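Local atomic coordinates of putative phosphomannomutase (Thermus thermophilus, PDB entry 1TUO), a protein that probably acts as a magnesium-dependent sugar-phosphate mutase of the phosphohexose mutase family, shifting a phosphoryl group between positions on its substrate. Residues M8-F14 against I136-E142; D251-V255 against R346-S352; H268-T272 against A292-L297; L274-F279 against C327-G331; T415-V419 against V428-A432. The contacts are given in a common frame with arbitrary orientation. Residues are numbered along the deposited sequence.

Interaction 1. Residues M8-F14 against I136-E142; sequences MSAPIRF and IEALVPE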
# COMPACT_ATOMS: atom_id res chain seq x y z
N MET A 8 -25.59 13.62 -21.94
CA MET A 8 -24.98 14.83 -21.33
C MET A 8 -23.48 14.65 -21.09
O MET A 8 -22.86 13.74 -21.63
CB MET A 8 -25.67 15.16 -20.00
CG MET A 8 -27.10 15.66 -20.16
SD MET A 8 -27.19 17.20 -21.10
CE MET A 8 -27.04 18.41 -19.78
N SER A 9 -22.91 15.54 -20.28
CA SER A 9 -21.49 15.50 -19.96
C SER A 9 -21.10 14.15 -19.36
O SER A 9 -21.94 13.43 -18.82
CB SER A 9 -21.14 16.61 -18.98
OG SER A 9 -19.76 16.59 -18.66
N ALA A 10 -19.82 13.82 -19.46
CA ALA A 10 -19.31 12.56 -18.94
C ALA A 10 -19.44 12.51 -17.42
O ALA A 10 -18.82 13.30 -16.71
CB ALA A 10 -17.86 12.38 -19.34
N PRO A 11 -20.26 11.58 -16.91
CA PRO A 11 -20.44 11.46 -15.46
C PRO A 11 -19.16 10.92 -14.80
O PRO A 11 -18.62 9.91 -15.23
CB PRO A 11 -21.61 10.50 -15.33
CG PRO A 11 -21.44 9.61 -16.53
CD PRO A 11 -21.11 10.61 -17.62
N ILE A 12 -18.69 11.62 -13.77
CA ILE A 12 -17.48 11.22 -13.07
C ILE A 12 -17.80 10.41 -11.82
O ILE A 12 -18.05 10.98 -10.75
CB ILE A 12 -16.65 12.45 -12.66
CG1 ILE A 12 -16.22 13.22 -13.91
CG2 ILE A 12 -15.43 12.02 -11.86
CD1 ILE A 12 -15.49 14.51 -13.62
N ARG A 13 -17.80 9.09 -11.95
CA ARG A 13 -18.09 8.21 -10.82
C ARG A 13 -16.80 7.72 -10.16
O ARG A 13 -15.88 7.29 -10.84
CB ARG A 13 -18.91 7.00 -11.28
CG ARG A 13 -20.13 7.36 -12.12
CD ARG A 13 -20.99 6.13 -12.39
NE ARG A 13 -22.06 6.41 -13.35
CZ ARG A 13 -23.00 7.34 -13.18
NH1 ARG A 13 -23.93 7.52 -14.11
NH2 ARG A 13 -23.02 8.08 -12.08
N PHE A 14 -16.75 7.80 -8.84
CA PHE A 14 -15.57 7.36 -8.11
C PHE A 14 -15.51 5.84 -8.01
O PHE A 14 -16.50 5.15 -8.25
CB PHE A 14 -15.55 7.97 -6.70
CG PHE A 14 -15.29 9.45 -6.68
CD1 PHE A 14 -14.97 10.09 -5.49
CD2 PHE A 14 -15.38 10.21 -7.84
CE1 PHE A 14 -14.73 11.45 -5.45
CE2 PHE A 14 -15.14 11.58 -7.82
CZ PHE A 14 -14.82 12.20 -6.61
N ILE A 136 -18.15 14.19 -2.06
CA ILE A 136 -17.37 14.87 -3.09
C ILE A 136 -17.92 14.52 -4.48
O ILE A 136 -18.07 15.39 -5.34
CB ILE A 136 -15.87 14.47 -2.99
CG1 ILE A 136 -15.30 14.99 -1.67
CG2 ILE A 136 -15.10 15.04 -4.16
CD1 ILE A 136 -13.93 14.40 -1.30
N GLU A 137 -18.22 13.24 -4.69
CA GLU A 137 -18.74 12.77 -5.97
C GLU A 137 -20.03 13.49 -6.33
O GLU A 137 -20.25 13.87 -7.49
CB GLU A 137 -19.01 11.27 -5.91
CG GLU A 137 -19.52 10.67 -7.21
CD GLU A 137 -19.97 9.23 -7.05
OE1 GLU A 137 -19.60 8.39 -7.88
OE2 GLU A 137 -20.71 8.94 -6.08
N ALA A 138 -20.88 13.68 -5.33
CA ALA A 138 -22.16 14.34 -5.55
C ALA A 138 -22.02 15.79 -6.02
O ALA A 138 -22.91 16.32 -6.69
CB ALA A 138 -22.99 14.29 -4.26
N LEU A 139 -20.90 16.42 -5.67
CA LEU A 139 -20.67 17.82 -6.04
C LEU A 139 -19.95 18.07 -7.36
O LEU A 139 -19.65 19.21 -7.69
CB LEU A 139 -19.89 18.51 -4.91
CG LEU A 139 -20.65 18.66 -3.59
CD1 LEU A 139 -19.68 19.11 -2.51
CD2 LEU A 139 -21.78 19.67 -3.76
N VAL A 140 -19.68 17.01 -8.12
CA VAL A 140 -19.00 17.19 -9.41
C VAL A 140 -19.93 17.91 -10.38
O VAL A 140 -21.01 17.42 -10.69
CB VAL A 140 -18.58 15.84 -10.02
CG1 VAL A 140 -17.97 16.07 -11.40
CG2 VAL A 140 -17.55 15.15 -9.12
N PRO A 141 -19.52 19.09 -10.86
CA PRO A 141 -20.34 19.87 -11.80
C PRO A 141 -20.23 19.30 -13.21
O PRO A 141 -19.27 18.61 -13.53
CB PRO A 141 -19.73 21.26 -11.70
CG PRO A 141 -18.27 20.95 -11.55
CD PRO A 141 -18.27 19.81 -10.54
N GLU A 142 -21.21 19.61 -14.05
CA GLU A 142 -21.20 19.12 -15.43
C GLU A 142 -20.06 19.79 -16.18
O GLU A 142 -19.43 19.19 -17.05
CB GLU A 142 -22.52 19.43 -16.12
CG GLU A 142 -23.69 18.63 -15.58
CD GLU A 142 -23.49 17.14 -15.77
OE1 GLU A 142 -23.41 16.69 -16.93
OE2 GLU A 142 -23.39 16.42 -14.75
O HOH W 1 -20.16 12.61 -10.02
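Start at Ile-136, on the last turn of helix 130-138. Its CG2 meets the edge of the Phe-14 ring, 3.8 Å from CZ. Glu-137 meets Phe-14 in two ways. Its CB sits almost squarely over the Phe-14 ring, 4.0 Å from the centroid and 3° off the normal, a CH-pi contact, and the extended side chain then brings OE1 to within 3.1 Å of Phe-14 N, which donates a hydrogen bond to it. One glutamate thus covers the ring with its aliphatic part and takes up the backbone NH with its carboxylate. Glu-137 O is bridged to Ile-12 O by water 1, which donates to both at 2.8 Å. Past the helix the chain turns back, and Val-140 puts CG1 3.7 Å from Ile-12 CD1. Glu-142 closes the contact at the surface: its O accepts from Ser-9 OG at 3.1 Å. Arg-34 of helix 29-45 takes part on both sides, bonding to Ala-10 O and Pro-141 O. The extended N-terminal stretch is held by a direct hydrogen bond near each end, with the Ile-12/Val-140 contact and the water bridge between them, within the alpha/beta/alpha domain I characteristic of phosphohexose mutases.

Interaction 2. Residues D251-V255 against R346-S352; sequences DADRV and RDGILTS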
# COMPACT_ATOMS: atom_id res chain seq x y z
N ASP A 251 3.59 4.41 -5.98
CA ASP A 251 3.53 5.51 -5.02
C ASP A 251 4.07 5.11 -3.65
O ASP A 251 3.93 5.83 -2.66
CB ASP A 251 2.08 6.02 -4.91
CG ASP A 251 1.12 4.96 -4.38
OD1 ASP A 251 1.39 3.75 -4.56
OD2 ASP A 251 0.08 5.35 -3.80
N ALA A 252 4.72 3.95 -3.63
CA ALA A 252 5.33 3.40 -2.43
C ALA A 252 4.41 3.20 -1.23
O ALA A 252 4.84 3.38 -0.09
CB ALA A 252 6.56 4.24 -2.02
N ASP A 253 3.15 2.85 -1.46
CA ASP A 253 2.30 2.58 -0.31
C ASP A 253 2.28 1.07 -0.10
O ASP A 253 1.75 0.57 0.90
CB ASP A 253 0.87 3.14 -0.50
CG ASP A 253 0.06 2.39 -1.53
OD1 ASP A 253 -1.18 2.55 -1.51
OD2 ASP A 253 0.64 1.66 -2.36
N ARG A 254 2.90 0.34 -1.03
CA ARG A 254 2.98 -1.13 -0.97
C ARG A 254 4.41 -1.60 -1.23
O ARG A 254 5.19 -0.91 -1.88
CB ARG A 254 2.08 -1.78 -2.03
CG ARG A 254 0.63 -1.36 -2.00
CD ARG A 254 -0.13 -1.99 -3.16
NE ARG A 254 -1.55 -1.68 -3.12
CZ ARG A 254 -2.47 -2.29 -3.86
NH1 ARG A 254 -2.12 -3.25 -4.70
NH2 ARG A 254 -3.75 -1.95 -3.75
N VAL A 255 4.75 -2.79 -0.74
CA VAL A 255 6.08 -3.33 -0.98
C VAL A 255 6.05 -4.82 -1.28
O VAL A 255 5.12 -5.53 -0.87
CB VAL A 255 7.03 -3.10 0.23
CG1 VAL A 255 7.19 -1.63 0.50
CG2 VAL A 255 6.49 -3.83 1.45
N ARG A 346 -1.31 3.22 4.36
CA ARG A 346 -0.36 2.19 3.94
C ARG A 346 0.97 2.90 3.69
O ARG A 346 1.02 3.89 2.96
CB ARG A 346 -0.84 1.53 2.65
CG ARG A 346 -2.09 0.69 2.84
CD ARG A 346 -2.68 0.20 1.53
NE ARG A 346 -3.31 1.28 0.77
CZ ARG A 346 -4.33 1.10 -0.06
NH1 ARG A 346 -4.82 -0.12 -0.25
NH2 ARG A 346 -4.86 2.13 -0.71
N ASP A 347 2.05 2.42 4.31
CA ASP A 347 3.35 3.05 4.12
C ASP A 347 4.41 2.01 3.78
O ASP A 347 4.88 1.26 4.65
CB ASP A 347 3.74 3.82 5.39
CG ASP A 347 5.00 4.66 5.20
OD1 ASP A 347 5.14 5.69 5.89
OD2 ASP A 347 5.86 4.28 4.37
N GLY A 348 4.79 1.96 2.51
CA GLY A 348 5.78 1.00 2.06
C GLY A 348 7.20 1.33 2.48
O GLY A 348 8.06 0.45 2.52
N ILE A 349 7.44 2.60 2.79
CA ILE A 349 8.76 3.03 3.22
C ILE A 349 8.98 2.54 4.66
O ILE A 349 10.01 1.94 4.98
CB ILE A 349 8.89 4.56 3.15
CG1 ILE A 349 8.65 5.03 1.71
CG2 ILE A 349 10.27 4.99 3.64
CD1 ILE A 349 9.56 4.39 0.67
N LEU A 350 8.00 2.78 5.52
CA LEU A 350 8.13 2.31 6.90
C LEU A 350 8.14 0.78 6.93
O LEU A 350 8.84 0.18 7.74
CB LEU A 350 7.00 2.83 7.79
CG LEU A 350 7.10 2.37 9.25
CD1 LEU A 350 8.47 2.73 9.81
CD2 LEU A 350 6.00 3.02 10.07
N THR A 351 7.38 0.15 6.04
CA THR A 351 7.35 -1.31 6.01
C THR A 351 8.75 -1.82 5.67
O THR A 351 9.22 -2.78 6.28
CB THR A 351 6.37 -1.86 4.95
OG1 THR A 351 5.04 -1.47 5.29
CG2 THR A 351 6.42 -3.38 4.94
N SER A 352 9.39 -1.19 4.70
CA SER A 352 10.73 -1.60 4.31
C SER A 352 11.69 -1.47 5.49
O SER A 352 12.48 -2.38 5.77
CB SER A 352 11.24 -0.74 3.15
OG SER A 352 10.45 -0.95 1.99
O HOH W 2 3.01 -1.06 2.88
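This is a buried contact between domains: a loop of domain II, between strands 244-248 and 255-259, meets the start of helix 348-362 in domain III. The loop's DGDADR sequence matches the metal-binding loop of phosphohexomutases, so the Asp-249, Asp-251 and Asp-253 carboxylates probably bind the magnesium, as in relatives; Asp-251 OD1 lies 3.1 Å from Asp-253 OD2, acceptor beside acceptor, with Asp-249 also near Asp-251. Asp-251 bonds to Ser-109, and Asp-249 accepts from Arg-254 N. Asp-347 N-caps the helix: its OD2 accepts from Leu-350 N at 2.9 Å, its OD1 bonds to Tyr-160 and His-342. Gly-348 comes so close that a CB would clash with Ala-252 O and Val-255 CG1. Arg-346 NE pairs with Asp-253 OD1 by charge alone at 3.4 Å, the oxygen well out of the guanidinium plane; Arg-346 NH1 forms a salt bridge with Glu-332. Water 2 links Asp-253 O to Thr-351 OG1, which also bonds to Tyr-339. The direct hydrogen bond across the interface, Gly-348 N to Ala-252 O, is 3.0 Å.

Interaction 3. Residues H268-T272 against A292-L297; sequences HQVLT and AVTWLL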
# COMPACT_ATOMS: atom_id res chain seq x y z
N HIS A 268 1.63 -11.87 2.49
CA HIS A 268 1.16 -12.66 3.64
C HIS A 268 2.35 -12.96 4.53
O HIS A 268 2.25 -12.93 5.76
CB HIS A 268 0.54 -13.96 3.15
CG HIS A 268 -0.55 -13.76 2.14
ND1 HIS A 268 -1.82 -13.35 2.48
CD2 HIS A 268 -0.55 -13.87 0.79
CE1 HIS A 268 -2.55 -13.21 1.39
NE2 HIS A 268 -1.80 -13.52 0.35
N GLN A 269 3.49 -13.26 3.91
CA GLN A 269 4.70 -13.55 4.65
C GLN A 269 5.20 -12.27 5.31
O GLN A 269 5.60 -12.29 6.48
CB GLN A 269 5.76 -14.12 3.71
CG GLN A 269 5.40 -15.51 3.18
CD GLN A 269 6.37 -16.01 2.12
OE1 GLN A 269 6.35 -15.54 0.98
NE2 GLN A 269 7.22 -16.96 2.49
N VAL A 270 5.16 -11.16 4.59
CA VAL A 270 5.61 -9.90 5.17
C VAL A 270 4.73 -9.50 6.34
O VAL A 270 5.23 -9.17 7.42
CB VAL A 270 5.58 -8.76 4.14
CG1 VAL A 270 5.69 -7.40 4.84
CG2 VAL A 270 6.72 -8.94 3.16
N LEU A 271 3.42 -9.54 6.13
CA LEU A 271 2.48 -9.14 7.17
C LEU A 271 2.60 -9.97 8.44
O LEU A 271 2.67 -9.42 9.55
CB LEU A 271 1.04 -9.21 6.65
CG LEU A 271 -0.04 -8.83 7.66
CD1 LEU A 271 0.15 -7.38 8.13
CD2 LEU A 271 -1.40 -9.02 7.01
N THR A 272 2.62 -11.30 8.30
CA THR A 272 2.72 -12.15 9.48
C THR A 272 4.08 -12.05 10.17
O THR A 272 4.16 -12.10 11.40
CB THR A 272 2.42 -13.63 9.13
OG1 THR A 272 3.32 -14.09 8.11
CG2 THR A 272 1.00 -13.77 8.64
N ALA A 292 -8.93 -11.29 2.15
CA ALA A 292 -8.06 -12.14 1.34
C ALA A 292 -6.69 -12.42 1.96
O ALA A 292 -5.83 -13.05 1.34
CB ALA A 292 -7.89 -11.53 -0.05
N VAL A 293 -6.49 -11.95 3.18
CA VAL A 293 -5.23 -12.16 3.88
C VAL A 293 -5.16 -13.56 4.49
O VAL A 293 -6.16 -14.11 4.95
CB VAL A 293 -5.05 -11.10 5.00
CG1 VAL A 293 -3.86 -11.45 5.88
CG2 VAL A 293 -4.85 -9.72 4.38
N THR A 294 -3.95 -14.12 4.48
CA THR A 294 -3.66 -15.45 5.01
C THR A 294 -4.28 -15.72 6.37
O THR A 294 -4.31 -14.84 7.23
CB THR A 294 -2.14 -15.66 5.16
OG1 THR A 294 -1.89 -16.92 5.79
CG2 THR A 294 -1.54 -14.55 6.03
N TRP A 295 -4.76 -16.94 6.58
CA TRP A 295 -5.33 -17.29 7.87
C TRP A 295 -4.24 -17.58 8.88
O TRP A 295 -4.53 -17.93 10.03
CB TRP A 295 -6.29 -18.48 7.77
CG TRP A 295 -5.76 -19.66 7.03
CD1 TRP A 295 -4.46 -19.94 6.73
CD2 TRP A 295 -6.54 -20.74 6.50
NE1 TRP A 295 -4.37 -21.13 6.05
CE2 TRP A 295 -5.64 -21.65 5.90
CE3 TRP A 295 -7.91 -21.03 6.49
CZ2 TRP A 295 -6.06 -22.83 5.29
CZ3 TRP A 295 -8.33 -22.21 5.88
CH2 TRP A 295 -7.41 -23.09 5.29
N LEU A 296 -2.98 -17.47 8.47
CA LEU A 296 -1.89 -17.70 9.41
C LEU A 296 -1.90 -16.56 10.42
O LEU A 296 -1.46 -16.72 11.55
CB LEU A 296 -0.53 -17.76 8.70
CG LEU A 296 0.06 -19.15 8.42
CD1 LEU A 296 -0.71 -19.82 7.29
CD2 LEU A 296 1.54 -19.02 8.05
N LEU A 297 -2.40 -15.40 10.01
CA LEU A 297 -2.44 -14.28 10.95
C LEU A 297 -3.44 -14.60 12.06
O LEU A 297 -3.16 -14.37 13.25
CB LEU A 297 -2.84 -12.98 10.24
CG LEU A 297 -2.85 -11.73 11.13
CD1 LEU A 297 -1.48 -11.55 11.79
CD2 LEU A 297 -3.20 -10.51 10.29
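His-268, on the first turn of helix 267-280, makes the polar link. Its CA-to-CB bond points toward the 292-297 chain, and with chi1 near -54° His-268 ND1 accepts a hydrogen bond from Thr-294 N at 3.0 Å; since ND1 is the acceptor, it carries no proton here. The edge of the same ring also lies against the backbone, with His-268 CE1 3.3 Å from Ala-292 O. One turn on, Leu-271 reaches into the apolar side of the contact, its CD2 lying 3.6 Å from Val-293 CG1 and 4.0 Å from Leu-297 CD2. Thr-272 turns its OG1 back to its own helix, donating to His-268 O at 2.8 Å, and so presents its CG2 methyl to the 292-297 chain: it sits 3.7 Å from Thr-294 CG2 and 4.0 Å from Leu-297 N. Thr-294 meanwhile caps the coming helix, its OG1 accepting from Leu-296 N at 2.9 Å while also bonding to Glu-444. The contact thus sets helix 267-280 against the turn that joins strand 286-290 to helix 296-304 in the alpha/beta/alpha domain III. Phe-370 and Val-373 of helix 366-377 flank Thr-272, and strand 440-445 of the C-terminal domain approaches through Glu-444 and Tyr-442.

Interaction 4. Residues L274-F279 against C327-G331; sequences LALYRF and CFIGG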
# COMPACT_ATOMS: atom_id res chain seq x y z
N LEU A 274 6.02 -9.43 10.24
CA LEU A 274 6.04 -8.16 10.96
C LEU A 274 5.07 -8.17 12.14
O LEU A 274 5.31 -7.53 13.16
CB LEU A 274 5.73 -6.99 10.02
CG LEU A 274 6.86 -6.64 9.03
CD1 LEU A 274 6.46 -5.41 8.21
CD2 LEU A 274 8.16 -6.38 9.79
N ALA A 275 3.97 -8.90 12.01
CA ALA A 275 3.02 -8.96 13.12
C ALA A 275 3.70 -9.67 14.28
O ALA A 275 3.59 -9.24 15.43
CB ALA A 275 1.76 -9.73 12.71
N LEU A 276 4.43 -10.74 13.98
CA LEU A 276 5.12 -11.50 15.01
C LEU A 276 6.20 -10.65 15.67
O LEU A 276 6.30 -10.61 16.89
CB LEU A 276 5.77 -12.75 14.41
CG LEU A 276 6.59 -13.61 15.38
CD1 LEU A 276 5.70 -14.13 16.50
CD2 LEU A 276 7.21 -14.78 14.62
N TYR A 277 7.00 -9.98 14.85
CA TYR A 277 8.07 -9.13 15.36
C TYR A 277 7.54 -8.03 16.27
O TYR A 277 8.05 -7.83 17.37
CB TYR A 277 8.84 -8.52 14.19
CG TYR A 277 9.93 -7.56 14.63
CD1 TYR A 277 9.85 -6.20 14.33
CD2 TYR A 277 11.02 -8.02 15.36
CE1 TYR A 277 10.84 -5.32 14.77
CE2 TYR A 277 12.01 -7.15 15.80
CZ TYR A 277 11.92 -5.80 15.50
OH TYR A 277 12.89 -4.93 15.95
N ARG A 278 6.51 -7.32 15.82
CA ARG A 278 5.95 -6.23 16.61
C ARG A 278 5.31 -6.75 17.90
O ARG A 278 5.42 -6.12 18.95
CB ARG A 278 4.93 -5.44 15.78
CG ARG A 278 5.58 -4.54 14.74
CD ARG A 278 4.58 -4.02 13.70
NE ARG A 278 3.62 -3.03 14.21
CZ ARG A 278 3.92 -1.77 14.52
NH1 ARG A 278 5.16 -1.32 14.38
NH2 ARG A 278 2.97 -0.94 14.94
N PHE A 279 4.65 -7.91 17.81
CA PHE A 279 4.04 -8.48 19.00
C PHE A 279 5.11 -8.82 20.02
O PHE A 279 4.95 -8.56 21.22
CB PHE A 279 3.27 -9.76 18.65
CG PHE A 279 2.76 -10.49 19.86
CD1 PHE A 279 1.58 -10.11 20.47
CD2 PHE A 279 3.50 -11.54 20.40
CE1 PHE A 279 1.13 -10.76 21.62
CE2 PHE A 279 3.06 -12.19 21.55
CZ PHE A 279 1.87 -11.80 22.15
N CYS A 327 -5.27 -0.99 17.90
CA CYS A 327 -4.63 -1.88 16.92
C CYS A 327 -3.11 -1.69 16.92
O CYS A 327 -2.60 -0.66 17.37
CB CYS A 327 -5.15 -1.57 15.51
SG CYS A 327 -6.94 -1.57 15.29
N PHE A 328 -2.37 -2.69 16.43
CA PHE A 328 -0.91 -2.55 16.36
C PHE A 328 -0.38 -2.80 14.95
O PHE A 328 0.80 -2.60 14.67
CB PHE A 328 -0.19 -3.45 17.39
CG PHE A 328 -0.19 -4.92 17.07
CD1 PHE A 328 -1.28 -5.72 17.39
CD2 PHE A 328 0.92 -5.51 16.48
CE1 PHE A 328 -1.27 -7.09 17.13
CE2 PHE A 328 0.95 -6.88 16.22
CZ PHE A 328 -0.14 -7.67 16.54
N ILE A 329 -1.26 -3.24 14.05
CA ILE A 329 -0.86 -3.47 12.67
C ILE A 329 -2.10 -3.73 11.82
O ILE A 329 -3.11 -4.22 12.32
CB ILE A 329 0.12 -4.66 12.55
CG1 ILE A 329 0.84 -4.62 11.20
CG2 ILE A 329 -0.63 -5.98 12.71
CD1 ILE A 329 1.97 -5.64 11.08
N GLY A 330 -2.04 -3.37 10.54
CA GLY A 330 -3.17 -3.59 9.65
C GLY A 330 -2.63 -3.93 8.28
O GLY A 330 -1.71 -3.26 7.80
N GLY A 331 -3.18 -4.94 7.62
CA GLY A 331 -2.63 -5.27 6.32
C GLY A 331 -3.58 -5.84 5.30
O GLY A 331 -4.67 -6.32 5.62
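Helix-on-sheet packing of an alpha/beta/alpha sandwich is what this contact amounts to: helix 267-280 lies on the domain III sheet, and its 274-279 segment runs antiparallel to strand 329-331, with axes 9.8 Å apart at an angle of 177°. Two side chains of the 327-331 segment provide the bumps. Ile-329 extends its CD1 into a shallow hollow on the helix, floored by Ala-275, whose N is 3.9 Å away, and walled by Leu-274 CB at 4.1 Å and Arg-278 CD at 4.0 Å. The small side chain of Ala-275 lets the isoleucine come this near the helix backbone. One turn further, Phe-328 fits its ring edge beside the helix, CE2 lying 3.6 Å from Ala-275 O and 4.4 Å from Phe-279 CB, with CD2 4.1 Å from Arg-278 CB. Phe-306 also packs here, edge-to-face with Phe-328. At Phe-328 the chain turns a corner, and Arg-278, which also has a salt bridge to Glu-341, folds its guanidinium around to the carbonyl there: NE and NH2 both donate to Phe-328 O, at 2.9 and 2.7 Å.

Interaction 5. Residues T415-V419 against V428-A432; sequences TLDGV and VLFRA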
# COMPACT_ATOMS: atom_id res chain seq x y z
N THR A 415 -19.29 -15.56 3.16
CA THR A 415 -19.60 -14.58 2.13
C THR A 415 -19.48 -13.11 2.56
O THR A 415 -20.16 -12.25 2.02
CB THR A 415 -21.04 -14.81 1.57
OG1 THR A 415 -21.98 -14.82 2.65
CG2 THR A 415 -21.11 -16.13 0.83
N LEU A 416 -18.59 -12.84 3.50
CA LEU A 416 -18.39 -11.47 3.98
C LEU A 416 -18.15 -10.49 2.82
O LEU A 416 -18.73 -9.41 2.77
CB LEU A 416 -17.20 -11.40 4.94
CG LEU A 416 -16.84 -10.02 5.49
CD1 LEU A 416 -18.00 -9.46 6.30
CD2 LEU A 416 -15.60 -10.12 6.36
N ASP A 417 -17.27 -10.89 1.91
CA ASP A 417 -16.92 -10.06 0.76
C ASP A 417 -16.52 -11.00 -0.36
O ASP A 417 -15.37 -11.43 -0.46
CB ASP A 417 -15.77 -9.12 1.14
CG ASP A 417 -15.34 -8.22 0.01
OD1 ASP A 417 -16.21 -7.81 -0.79
OD2 ASP A 417 -14.14 -7.91 -0.07
N GLY A 418 -17.49 -11.32 -1.21
CA GLY A 418 -17.26 -12.25 -2.30
C GLY A 418 -17.75 -13.59 -1.78
O GLY A 418 -18.70 -13.62 -0.99
N VAL A 419 -17.12 -14.68 -2.19
CA VAL A 419 -17.53 -16.00 -1.72
C VAL A 419 -16.29 -16.83 -1.40
O VAL A 419 -15.47 -17.09 -2.28
CB VAL A 419 -18.36 -16.76 -2.77
CG1 VAL A 419 -18.87 -18.06 -2.18
CG2 VAL A 419 -19.52 -15.89 -3.25
N VAL A 428 -10.47 -21.07 -0.68
CA VAL A 428 -10.63 -20.58 -2.04
C VAL A 428 -11.64 -19.44 -2.03
O VAL A 428 -12.80 -19.64 -1.64
CB VAL A 428 -11.13 -21.69 -2.98
CG1 VAL A 428 -11.26 -21.14 -4.39
CG2 VAL A 428 -10.18 -22.87 -2.94
N LEU A 429 -11.21 -18.27 -2.47
CA LEU A 429 -12.07 -17.09 -2.49
C LEU A 429 -12.36 -16.59 -3.89
O LEU A 429 -11.45 -16.36 -4.69
CB LEU A 429 -11.41 -15.96 -1.69
CG LEU A 429 -12.06 -14.57 -1.73
CD1 LEU A 429 -13.41 -14.61 -1.03
CD2 LEU A 429 -11.14 -13.56 -1.06
N PHE A 430 -13.65 -16.42 -4.19
CA PHE A 430 -14.07 -15.89 -5.48
C PHE A 430 -14.57 -14.47 -5.25
O PHE A 430 -15.43 -14.24 -4.40
CB PHE A 430 -15.23 -16.72 -6.08
CG PHE A 430 -14.94 -18.19 -6.20
CD1 PHE A 430 -15.08 -19.03 -5.11
CD2 PHE A 430 -14.56 -18.73 -7.42
CE1 PHE A 430 -14.85 -20.40 -5.22
CE2 PHE A 430 -14.32 -20.10 -7.55
CZ PHE A 430 -14.46 -20.93 -6.45
N ARG A 431 -14.02 -13.51 -5.99
CA ARG A 431 -14.42 -12.11 -5.88
C ARG A 431 -14.67 -11.50 -7.25
O ARG A 431 -13.75 -11.41 -8.06
CB ARG A 431 -13.35 -11.30 -5.14
CG ARG A 431 -13.42 -11.41 -3.63
CD ARG A 431 -12.30 -10.63 -2.96
NE ARG A 431 -12.24 -9.23 -3.40
CZ ARG A 431 -13.22 -8.35 -3.23
NH1 ARG A 431 -14.35 -8.72 -2.63
NH2 ARG A 431 -13.08 -7.10 -3.66
N ALA A 432 -15.91 -11.09 -7.49
CA ALA A 432 -16.27 -10.48 -8.77
C ALA A 432 -16.07 -8.97 -8.73
O ALA A 432 -17.02 -8.21 -8.57
CB ALA A 432 -17.72 -10.81 -9.11
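Backbone hydrogen bonding comes first. Val-419 and Phe-430 form an antiparallel hydrogen-bonded pair: Val-419 N donates to Phe-430 O at 2.8 Å, and Phe-430 N donates to Val-419 O at 2.7 Å and nearly straight. Leu-429 CA adds a CA-H...O contact of 3.4 Å to Val-419 O. The charged contribution is a salt bridge from Asp-417 OD2 to Arg-431 NH1, modelled at 2.7 Å with the oxygen over the guanidinium face; NH1 is crowded in the model, so its exact place is less certain. Asp-417 OD2 also accepts from Val-313 N, and Arg-431 NE bonds to Tyr-442. Steric fit explains Gly-418: at phi 97° and psi -147° a CB would jam against the preceding carbonyl, and it would also collide with Phe-430 O and Arg-431 CG. Leu-429 CD1 lies 3.8 Å from Asp-417 O, a carbonyl with no hydrogen-bond partner in the model. Arg-431 is the first residue of a RASGTEP sequence, which in relatives forms the phosphate-binding loop, so the strand end probably leads into that loop here too. Within the antiparallel sheet of the C-terminal domain, the pair marks where strand 419-423 begins alongside strand 426-431, whose other neighbour is strand 440-445.

Interactions 2, 3 and 4 are buried, whereas 1 and 5 are only partly so. Interactions 3 and 4 share helix 267-280 and touch, as where Leu-271 CD1 lies 3.9 Å from Ile-329 CD1; both combine apolar filling with a single side chain bonding to backbone. Interaction 2, nearest the chain's centre, joins domains II and III and is more polar, yet its Thr-351 packs on Val-270 and Leu-274 of that same helix. Interaction 5 relies on strand pairing in the C-terminal domain and meets interaction 3 through Leu-429 and Ala-292. Interaction 1 stands apart in domain I, its centre about 38 Å from that of interaction 3, and mixes a CH-pi contact, a water bridge and hydrogen bonds near the surface.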